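Local coordinates for glycoside hydrolase family protein (Novosphingobium sp. PP1Y, PDB 6Q2F) that hydrolyses alpha-L-rhamnosides, probably releasing terminal alpha-L-rhamnose from rhamnosylated glycosides, at residues His60-Asn65 with Leu692-Ile696; Ile677-Val683 with Gly698-Gln704; Gln704-Met710 with Arg1093-Trp1098. All coordinates share one frame; numbering follows the deposited sequence.

Overall arrangement
The three contacts form a row running outward from the barrel of the rhamnosidase. Interaction 1, at the end of the first barrel strand (56-62), and interaction 2, just after the last one (674-677), have centres about 10 Å apart and touch, with a probable hydrogen bond from H682 N to H60 O. Their segments alternate along the chain: 692-696 lies between 677-683 and 698-704. Interaction 3 follows, its centre about 13 Å from that of interaction 2 and about 21 Å from that of interaction 1; it begins at Q704, which interaction 2 shares. One continuous run, 677-710, thus leads from the seam of the barrel to the C-terminal beta-sandwich that carries 1093-1098.

Interaction 1. Residues His60-Asn65 with Leu692-Ile696; sequences HWMNGN and LSLAI
L694 spreads its two methyl branches over H60 and selenomethionine M62, near the end of strand 56-62. This is the first strand of the eight-stranded parallel barrel, a (beta/alpha)8 fold, and 692-696 is a loop lying against its end.

In a CH-pi contact, CD2 of L694 sits over a face of the H60 imidazole, 4.0 Å from the ring centroid and 16° off the normal. With chi1 at 167°, CG of L694 lies opposite its backbone N, and the fork opens with one methyl on the ring and the other on the selenium. F89 of the neighbouring barrel strand also stacks on H60, whose side chain is about 9 Å from the bound sodium ion. ND1 of H60 is buried with no polar partner in the model.

The apolar part centres on M62. The bend at chi2 brings SE to 3.8 Å from L694 CD1, and one at chi3 turns CE along L694 as well, the side chains crossing at about a right angle. L692 CD1 rests against both M62 CB and N65, meeting N65 CB at 3.6 Å.

The polar bonds of N65 lie in and around the type I' turn M62-N65: ND2 donates to P96 O, and OD1 accepts from I98 N. Within the turn, M62 O is gripped from opposite faces of its carbonyl plane by N65 N at 3.0 Å and N65 ND2 at 3.1 Å.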
loop_
_atom_site.group_PDB
_atom_site.type_symbol
_atom_site.label_atom_id
_atom_site.label_comp_id
_atom_site.label_asym_id
_atom_site.label_seq_id
_atom_site.Cartn_x
_atom_site.Cartn_y
_atom_site.Cartn_z
ATOM N N HIS A 60 7.512 15.730 -8.663
ATOM C CA HIS A 60 8.904 15.433 -8.358
ATOM C C HIS A 60 9.832 16.454 -8.999
ATOM O O HIS A 60 9.710 16.755 -10.185
ATOM C CB HIS A 60 9.273 14.034 -8.846
ATOM C CG HIS A 60 8.621 12.928 -8.076
ATOM N ND1 HIS A 60 7.350 12.473 -8.358
ATOM C CD2 HIS A 60 9.077 12.170 -7.050
ATOM C CE1 HIS A 60 7.047 11.490 -7.527
ATOM N NE2 HIS A 60 8.076 11.288 -6.724
ATOM N N TRP A 61 10.760 16.982 -8.212
ATOM C CA TRP A 61 11.868 17.781 -8.718
ATOM C C TRP A 61 13.028 16.833 -9.004
ATOM O O TRP A 61 13.620 16.280 -8.078
ATOM C CB TRP A 61 12.275 18.846 -7.698
ATOM C CG TRP A 61 11.323 19.994 -7.575
ATOM C CD1 TRP A 61 10.119 20.132 -8.180
ATOM C CD2 TRP A 61 11.516 21.170 -6.779
ATOM N NE1 TRP A 61 9.536 21.323 -7.816
ATOM C CE2 TRP A 61 10.384 21.979 -6.956
ATOM C CE3 TRP A 61 12.536 21.606 -5.916
ATOM C CZ2 TRP A 61 10.250 23.223 -6.329
ATOM C CZ3 TRP A 61 12.407 22.830 -5.314
ATOM C CH2 TRP A 61 11.264 23.628 -5.519
HETATM N N MSE A 62 13.340 16.633 -10.282
HETATM C CA MSE A 62 14.268 15.585 -10.682
HETATM C C MSE A 62 15.739 16.039 -10.632
HETATM O O MSE A 62 16.206 16.711 -11.545
HETATM C CB MSE A 62 13.934 15.087 -12.098
HETATM C CG MSE A 62 12.576 14.391 -12.272
HETATM SE SE MSE A 62 12.179 13.094 -10.881
HETATM C CE MSE A 62 13.737 11.980 -11.258
ATOM N N ASN A 63 16.459 15.672 -9.564
ATOM C CA ASN A 63 17.919 15.802 -9.520
ATOM C C ASN A 63 18.372 17.242 -9.773
ATOM O O ASN A 63 19.277 17.499 -10.565
ATOM C CB ASN A 63 18.551 14.835 -10.533
ATOM C CG ASN A 63 20.043 14.619 -10.317
ATOM O OD1 ASN A 63 20.702 14.015 -11.162
ATOM N ND2 ASN A 63 20.575 15.080 -9.179
ATOM N N GLY A 64 17.739 18.194 -9.094
ATOM C CA GLY A 64 18.142 19.580 -9.240
ATOM C C GLY A 64 17.665 20.270 -10.513
ATOM O O GLY A 64 17.954 21.463 -10.694
ATOM N N ASN A 65 16.953 19.574 -11.404
ATOM C CA ASN A 65 16.423 20.191 -12.624
ATOM C C ASN A 65 15.198 21.032 -12.271
ATOM O O ASN A 65 14.050 20.589 -12.370
ATOM C CB ASN A 65 16.081 19.116 -13.646
ATOM C CG ASN A 65 17.312 18.585 -14.357
ATOM O OD1 ASN A 65 17.997 19.327 -15.038
ATOM N ND2 ASN A 65 17.589 17.297 -14.202
ATOM N N LEU A 692 11.637 15.540 -19.024
ATOM C CA LEU A 692 12.013 14.701 -17.892
ATOM C C LEU A 692 10.878 13.777 -17.465
ATOM O O LEU A 692 9.696 14.074 -17.659
ATOM C CB LEU A 692 12.399 15.560 -16.705
ATOM C CG LEU A 692 13.568 16.512 -16.851
ATOM C CD1 LEU A 692 13.677 17.273 -15.539
ATOM C CD2 LEU A 692 14.820 15.769 -17.168
ATOM N N SER A 693 11.266 12.656 -16.872
ATOM C CA SER A 693 10.339 11.663 -16.358
ATOM C C SER A 693 10.954 11.152 -15.065
ATOM O O SER A 693 12.170 11.234 -14.889
ATOM C CB SER A 693 10.163 10.519 -17.355
ATOM O OG SER A 693 11.398 9.872 -17.613
ATOM N N LEU A 694 10.161 10.564 -14.191
ATOM C CA LEU A 694 10.679 10.018 -12.952
ATOM C C LEU A 694 11.208 8.646 -13.252
ATOM O O LEU A 694 10.553 7.683 -13.058
ATOM C CB LEU A 694 9.574 9.928 -11.913
ATOM C CG LEU A 694 9.850 9.103 -10.666
ATOM C CD1 LEU A 694 10.954 9.687 -9.837
ATOM C CD2 LEU A 694 8.629 8.872 -9.817
ATOM N N ALA A 695 12.415 8.594 -13.762
ATOM C CA ALA A 695 13.045 7.358 -14.146
ATOM C C ALA A 695 12.187 6.581 -15.147
ATOM O O ALA A 695 11.757 7.119 -16.095
ATOM C CB ALA A 695 13.427 6.535 -12.943
ATOM N N ILE A 696 11.927 5.328 -14.889
ATOM C CA ILE A 696 11.166 4.500 -15.783
ATOM C C ILE A 696 9.707 4.527 -15.450
ATOM O O ILE A 696 8.971 3.681 -15.870
ATOM C CB ILE A 696 11.587 3.047 -15.624
ATOM C CG1 ILE A 696 11.396 2.602 -14.196
ATOM C CG2 ILE A 696 13.027 2.838 -16.012
ATOM C CD1 ILE A 696 11.543 1.117 -14.030
#

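Interaction 2. Residues Ile677-Val683 with Gly698-Gln704; sequences IHTSVHV and GQYFNRQ
The H678 imidazole meets G698 at its edge: ND1 donates to G698 O at 3.1 Å, close to the ring plane, while T679 CG2 lies over the centre of one face. The R703 guanidinium carries V683 CG1 on one face, near the rim. The F701 ring is met obliquely by I677 CD1, 3.9 Å from CE2, and edge-to-face by W77 of helix 68-81.

Between these groups the backbones pair. Q699 N reaches H678 O at 2.7 Å, T679 N reaches Q699 O from above the carbonyl plane, and F701 N approaches T679 O at 3.0 Å nearly in line with the C=O. The peptides before T679 and Q699 are cis. This pairing sits where the (beta/alpha)8 barrel's eighth strand, 674-677, runs out; H678 packs on E644, a sodium ligand, and its side chain is about 7 Å from the metal.

Further along, side-chain donors follow. S680 OG, anti to its N at chi1 -168°, gives a 2.6 Å bond to F701 O. R703 NH2 donates to V683 O at 2.8 Å in a bent bond, from above the carbonyl plane, while salt bridges hold NE to D74 and NH1 to D686. A leucine here would probably cost D74 and D686 these salt bridges and leave V683 O without this donor. N702 bonds in both directions: ND2 to V681 O at 3.0 Å, while OD1 accepts from Q704 N in an Asx turn.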
loop_
_atom_site.group_PDB
_atom_site.type_symbol
_atom_site.label_atom_id
_atom_site.label_comp_id
_atom_site.label_asym_id
_atom_site.label_seq_id
_atom_site.Cartn_x
_atom_site.Cartn_y
_atom_site.Cartn_z
ATOM N N ILE A 677 -2.339 11.797 -8.357
ATOM C CA ILE A 677 -1.719 11.208 -9.508
ATOM C C ILE A 677 -0.228 11.134 -9.496
ATOM O O ILE A 677 0.422 12.095 -9.332
ATOM C CB ILE A 677 -2.205 11.867 -10.800
ATOM C CG1 ILE A 677 -3.709 11.794 -10.881
ATOM C CG2 ILE A 677 -1.582 11.211 -12.005
ATOM C CD1 ILE A 677 -4.342 12.908 -11.644
ATOM N N HIS A 678 0.267 9.944 -9.692
ATOM C CA HIS A 678 1.661 9.677 -9.795
ATOM C C HIS A 678 1.994 9.616 -11.272
ATOM O O HIS A 678 1.636 8.652 -11.873
ATOM C CB HIS A 678 1.916 8.316 -9.206
ATOM C CG HIS A 678 3.348 7.930 -9.165
ATOM N ND1 HIS A 678 4.056 7.592 -10.284
ATOM C CD2 HIS A 678 4.203 7.822 -8.135
ATOM C CE1 HIS A 678 5.292 7.317 -9.950
ATOM N NE2 HIS A 678 5.406 7.444 -8.650
ATOM N N THR A 679 2.685 10.582 -11.865
ATOM C CA THR A 679 3.139 11.828 -11.299
ATOM C C THR A 679 3.147 12.935 -12.334
ATOM O O THR A 679 2.913 12.740 -13.479
ATOM C CB THR A 679 4.618 11.870 -10.891
ATOM O OG1 THR A 679 5.361 10.829 -11.480
ATOM C CG2 THR A 679 4.786 11.952 -9.519
ATOM N N SER A 680 3.451 14.112 -11.855
ATOM C CA SER A 680 3.580 15.277 -12.611
ATOM C C SER A 680 4.970 15.803 -12.302
ATOM O O SER A 680 5.139 16.647 -11.480
ATOM C CB SER A 680 2.520 16.267 -12.213
ATOM O OG SER A 680 2.438 17.305 -13.101
ATOM N N VAL A 681 5.965 15.267 -12.973
ATOM C CA VAL A 681 7.334 15.726 -12.814
ATOM C C VAL A 681 7.424 17.209 -13.170
ATOM O O VAL A 681 6.781 17.689 -14.110
ATOM C CB VAL A 681 8.254 14.853 -13.687
ATOM C CG1 VAL A 681 9.536 15.579 -14.026
ATOM C CG2 VAL A 681 8.571 13.546 -12.974
ATOM N N HIS A 682 8.216 17.944 -12.399
ATOM C CA HIS A 682 8.415 19.367 -12.646
ATOM C C HIS A 682 9.145 19.595 -13.962
ATOM O O HIS A 682 10.169 18.953 -14.231
ATOM C CB HIS A 682 9.217 19.984 -11.498
ATOM C CG HIS A 682 9.856 21.293 -11.837
ATOM N ND1 HIS A 682 9.139 22.371 -12.306
ATOM C CD2 HIS A 682 11.145 21.705 -11.744
ATOM C CE1 HIS A 682 9.958 23.389 -12.501
ATOM N NE2 HIS A 682 11.178 23.011 -12.160
ATOM N N VAL A 683 8.622 20.519 -14.768
ATOM C CA VAL A 683 9.181 20.854 -16.076
ATOM C C VAL A 683 9.996 22.135 -15.947
ATOM O O VAL A 683 9.424 23.229 -15.851
ATOM C CB VAL A 683 8.074 21.005 -17.128
ATOM C CG1 VAL A 683 8.662 21.462 -18.472
ATOM C CG2 VAL A 683 7.310 19.707 -17.262
ATOM N N GLY A 698 5.768 6.153 -14.989
ATOM C CA GLY A 698 4.747 7.070 -15.407
ATOM C C GLY A 698 3.888 7.189 -14.160
ATOM O O GLY A 698 4.249 6.620 -13.192
ATOM N N GLN A 699 2.769 7.894 -14.162
ATOM C CA GLN A 699 2.253 8.653 -15.267
ATOM C C GLN A 699 3.154 9.799 -15.601
ATOM O O GLN A 699 3.966 10.194 -14.831
ATOM C CB GLN A 699 0.881 9.225 -14.945
ATOM C CG GLN A 699 -0.195 8.208 -14.790
ATOM C CD GLN A 699 -0.444 7.435 -16.044
ATOM O OE1 GLN A 699 -0.738 7.996 -17.046
ATOM N NE2 GLN A 699 -0.318 6.156 -15.979
ATOM N N TYR A 700 2.953 10.337 -16.778
ATOM C CA TYR A 700 3.768 11.421 -17.325
ATOM C C TYR A 700 2.944 12.708 -17.399
ATOM O O TYR A 700 3.005 13.464 -18.373
ATOM C CB TYR A 700 4.312 11.028 -18.703
ATOM C CG TYR A 700 5.100 9.734 -18.662
ATOM C CD1 TYR A 700 4.467 8.503 -18.782
ATOM C CD2 TYR A 700 6.477 9.740 -18.476
ATOM C CE1 TYR A 700 5.178 7.326 -18.730
ATOM C CE2 TYR A 700 7.192 8.565 -18.405
ATOM C CZ TYR A 700 6.543 7.359 -18.534
ATOM O OH TYR A 700 7.257 6.193 -18.474
ATOM N N PHE A 701 2.172 12.970 -16.345
ATOM C CA PHE A 701 1.042 13.902 -16.397
ATOM C C PHE A 701 1.498 15.306 -15.998
ATOM O O PHE A 701 1.256 15.776 -14.890
ATOM C CB PHE A 701 -0.067 13.382 -15.485
ATOM C CG PHE A 701 -1.337 14.159 -15.559
ATOM C CD1 PHE A 701 -1.970 14.357 -16.776
ATOM C CD2 PHE A 701 -1.921 14.654 -14.408
ATOM C CE1 PHE A 701 -3.173 15.056 -16.840
ATOM C CE2 PHE A 701 -3.108 15.358 -14.464
ATOM C CZ PHE A 701 -3.738 15.555 -15.681
ATOM N N ASN A 702 2.179 15.987 -16.928
ATOM C CA ASN A 702 2.604 17.368 -16.707
ATOM C C ASN A 702 2.342 18.174 -17.978
ATOM O O ASN A 702 1.747 17.680 -18.941
ATOM C CB ASN A 702 4.072 17.464 -16.257
ATOM C CG ASN A 702 5.067 16.942 -17.308
ATOM O OD1 ASN A 702 4.795 16.916 -18.513
ATOM N ND2 ASN A 702 6.234 16.521 -16.835
ATOM N N ARG A 703 2.771 19.438 -17.973
ATOM C CA ARG A 703 2.407 20.358 -19.046
ATOM C C ARG A 703 3.059 20.018 -20.375
ATOM O O ARG A 703 2.651 20.572 -21.409
ATOM C CB ARG A 703 2.769 21.783 -18.659
ATOM C CG ARG A 703 4.257 22.033 -18.355
ATOM C CD ARG A 703 4.392 23.473 -17.966
ATOM N NE ARG A 703 5.718 23.802 -17.456
ATOM C CZ ARG A 703 6.656 24.344 -18.214
ATOM N NH1 ARG A 703 6.383 24.586 -19.495
ATOM N NH2 ARG A 703 7.851 24.619 -17.706
ATOM N N GLN A 704 4.063 19.145 -20.374
ATOM C CA GLN A 704 4.675 18.656 -21.599
ATOM C C GLN A 704 3.942 17.455 -22.193
ATOM O O GLN A 704 4.238 17.071 -23.327
ATOM C CB GLN A 704 6.144 18.275 -21.334
ATOM C CG GLN A 704 7.039 19.417 -20.836
ATOM C CD GLN A 704 7.310 20.480 -21.888
ATOM O OE1 GLN A 704 6.403 21.009 -22.515
ATOM N NE2 GLN A 704 8.577 20.803 -22.070
#

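Interaction 3. Residues Gln704-Met710 with Arg1093-Trp1098; sequences QESWAEM and RVANTW
W1098 is held at its edge and on one face by 704-710. Its NE1 donates to Q704 O at 2.8 Å in a nearly straight bond (163°), lying in the carbonyl plane, with the oxygen close to the plane of the indole. Over the ring sits S706 CB, 3.7 Å from the centroid of the five-membered ring, a CH-pi contact. At chi1 45°, S706 OG is tucked between its backbone N and carbonyl carbon, where it bonds N1096 O at 2.7 Å on a lone pair. A1095 CB completes this shell, touching W707 CB at 3.7 Å and the selenium of M710 at 3.9 Å. That selenium also lies over one face of the R1093 guanidinium, and a water bridges R1093 NH2 to E709 O.

What positions these groups is largely the type I turn E705-A708. E705 bends back to accept S706 N through the anti lone pair of OE1 (2.8 Å), and its CG lies over a face of the W707 ring, whose NE1 donates to F655 O. Within the sandwich, N1096 is tied to F1025 and G1027 and R1093 NH1 to Q1059; from the barrel side, W653 meets W1098 edge-to-face.

This is an interdomain contact. The loop between strand 697-698 and helix 712-726, on the barrel side, packs on strand 1086-1095 and the residues after it, in the two-sheet antiparallel sandwich whose sequence resembles the galactose-binding domains of glycosyl hydrolase family 2.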
loop_
_atom_site.group_PDB
_atom_site.type_symbol
_atom_site.label_atom_id
_atom_site.label_comp_id
_atom_site.label_asym_id
_atom_site.label_seq_id
_atom_site.Cartn_x
_atom_site.Cartn_y
_atom_site.Cartn_z
ATOM N N GLN A 704 4.063 19.145 -20.374
ATOM C CA GLN A 704 4.675 18.656 -21.599
ATOM C C GLN A 704 3.942 17.455 -22.193
ATOM O O GLN A 704 4.238 17.071 -23.327
ATOM C CB GLN A 704 6.144 18.275 -21.334
ATOM C CG GLN A 704 7.039 19.417 -20.836
ATOM C CD GLN A 704 7.310 20.480 -21.888
ATOM O OE1 GLN A 704 6.403 21.009 -22.515
ATOM N NE2 GLN A 704 8.577 20.803 -22.070
ATOM N N GLU A 705 3.015 16.823 -21.452
ATOM C CA GLU A 705 2.230 15.742 -22.043
ATOM C C GLU A 705 1.581 16.224 -23.339
ATOM O O GLU A 705 1.195 17.389 -23.457
ATOM C CB GLU A 705 1.175 15.243 -21.040
ATOM C CG GLU A 705 0.292 14.054 -21.493
ATOM C CD GLU A 705 1.079 12.812 -21.910
ATOM O OE1 GLU A 705 1.632 12.798 -23.032
ATOM O OE2 GLU A 705 1.130 11.834 -21.137
ATOM N N SER A 706 1.487 15.330 -24.327
ATOM C CA SER A 706 0.997 15.744 -25.644
ATOM C C SER A 706 -0.437 16.265 -25.566
ATOM O O SER A 706 -0.777 17.276 -26.191
ATOM C CB SER A 706 1.098 14.586 -26.641
ATOM O OG SER A 706 0.632 13.379 -26.075
ATOM N N TRP A 707 -1.284 15.612 -24.773
ATOM C CA TRP A 707 -2.666 16.037 -24.604
ATOM C C TRP A 707 -2.857 16.921 -23.373
ATOM O O TRP A 707 -3.992 17.082 -22.900
ATOM C CB TRP A 707 -3.584 14.812 -24.536
ATOM C CG TRP A 707 -3.103 13.735 -23.596
ATOM C CD1 TRP A 707 -2.186 12.758 -23.874
ATOM C CD2 TRP A 707 -3.527 13.513 -22.243
ATOM N NE1 TRP A 707 -2.003 11.948 -22.770
ATOM C CE2 TRP A 707 -2.819 12.389 -21.759
ATOM C CE3 TRP A 707 -4.443 14.146 -21.399
ATOM C CZ2 TRP A 707 -2.995 11.885 -20.458
ATOM C CZ3 TRP A 707 -4.620 13.649 -20.117
ATOM C CH2 TRP A 707 -3.891 12.525 -19.654
ATOM N N ALA A 708 -1.772 17.510 -22.860
ATOM C CA ALA A 708 -1.840 18.215 -21.584
ATOM C C ALA A 708 -2.817 19.382 -21.631
ATOM O O ALA A 708 -3.542 19.632 -20.661
ATOM C CB ALA A 708 -0.459 18.711 -21.183
ATOM N N GLU A 709 -2.852 20.124 -22.739
ATOM C CA GLU A 709 -3.786 21.240 -22.778
ATOM C C GLU A 709 -5.215 20.792 -23.055
ATOM O O GLU A 709 -6.108 21.636 -23.153
ATOM C CB GLU A 709 -3.340 22.273 -23.806
ATOM C CG GLU A 709 -2.000 22.916 -23.444
ATOM C CD GLU A 709 -2.010 23.557 -22.059
ATOM O OE1 GLU A 709 -0.928 23.593 -21.413
ATOM O OE2 GLU A 709 -3.081 24.015 -21.612
HETATM N N MSE A 710 -5.458 19.497 -23.165
HETATM C CA MSE A 710 -6.825 19.011 -23.267
HETATM C C MSE A 710 -7.185 18.045 -22.141
HETATM O O MSE A 710 -8.072 17.223 -22.292
HETATM C CB MSE A 710 -7.053 18.361 -24.633
HETATM C CG MSE A 710 -7.189 19.393 -25.759
HETATM SE SE MSE A 710 -7.301 18.595 -27.560
HETATM C CE MSE A 710 -8.633 17.196 -27.148
ATOM N N ARG A 1093 -10.746 18.973 -32.325
ATOM C CA ARG A 1093 -9.342 19.000 -31.963
ATOM C C ARG A 1093 -9.016 17.653 -31.335
ATOM O O ARG A 1093 -9.491 17.344 -30.228
ATOM C CB ARG A 1093 -9.059 20.170 -31.027
ATOM C CG ARG A 1093 -9.047 21.514 -31.762
ATOM C CD ARG A 1093 -9.120 22.713 -30.823
ATOM N NE ARG A 1093 -8.002 22.756 -29.883
ATOM C CZ ARG A 1093 -8.103 22.478 -28.587
ATOM N NH1 ARG A 1093 -9.278 22.132 -28.054
ATOM N NH2 ARG A 1093 -7.028 22.550 -27.822
ATOM N N VAL A 1094 -8.272 16.820 -32.063
ATOM C CA VAL A 1094 -7.913 15.484 -31.601
ATOM C C VAL A 1094 -6.486 15.505 -31.085
ATOM O O VAL A 1094 -5.565 15.940 -31.790
ATOM C CB VAL A 1094 -8.056 14.424 -32.700
ATOM C CG1 VAL A 1094 -7.695 13.060 -32.118
ATOM C CG2 VAL A 1094 -9.470 14.425 -33.265
ATOM N N ALA A 1095 -6.304 15.025 -29.862
ATOM C CA ALA A 1095 -5.000 14.855 -29.244
ATOM C C ALA A 1095 -4.693 13.367 -29.137
ATOM O O ALA A 1095 -5.587 12.561 -28.843
ATOM C CB ALA A 1095 -4.971 15.486 -27.845
ATOM N N ASN A 1096 -3.433 13.001 -29.362
ATOM C CA ASN A 1096 -2.974 11.634 -29.139
ATOM C C ASN A 1096 -1.826 11.674 -28.127
ATOM O O ASN A 1096 -1.565 12.708 -27.512
ATOM C CB ASN A 1096 -2.562 10.976 -30.454
ATOM C CG ASN A 1096 -1.436 11.717 -31.142
ATOM O OD1 ASN A 1096 -1.154 12.874 -30.814
ATOM N ND2 ASN A 1096 -0.794 11.063 -32.112
ATOM N N THR A 1097 -1.144 10.541 -27.958
ATOM C CA THR A 1097 -0.001 10.445 -27.057
ATOM C C THR A 1097 1.299 10.774 -27.797
ATOM O O THR A 1097 1.342 10.893 -29.023
ATOM C CB THR A 1097 0.116 9.045 -26.456
ATOM O OG1 THR A 1097 0.395 8.105 -27.503
ATOM C CG2 THR A 1097 -1.170 8.639 -25.705
ATOM N N TRP A 1098 2.380 10.904 -27.021
ATOM C CA TRP A 1098 3.711 11.111 -27.586
ATOM C C TRP A 1098 4.294 9.875 -28.244
ATOM O O TRP A 1098 5.387 9.976 -28.813
ATOM C CB TRP A 1098 4.695 11.557 -26.503
ATOM C CG TRP A 1098 4.692 13.012 -26.259
ATOM C CD1 TRP A 1098 4.236 13.665 -25.131
ATOM C CD2 TRP A 1098 5.158 14.026 -27.155
ATOM N NE1 TRP A 1098 4.407 15.027 -25.282
ATOM C CE2 TRP A 1098 4.977 15.272 -26.510
ATOM C CE3 TRP A 1098 5.733 14.003 -28.435
ATOM C CZ2 TRP A 1098 5.332 16.487 -27.114
ATOM C CZ3 TRP A 1098 6.094 15.213 -29.029
ATOM C CH2 TRP A 1098 5.890 16.436 -28.369
HETATM O O HOH W 1 -7.265 23.404 -25.007
#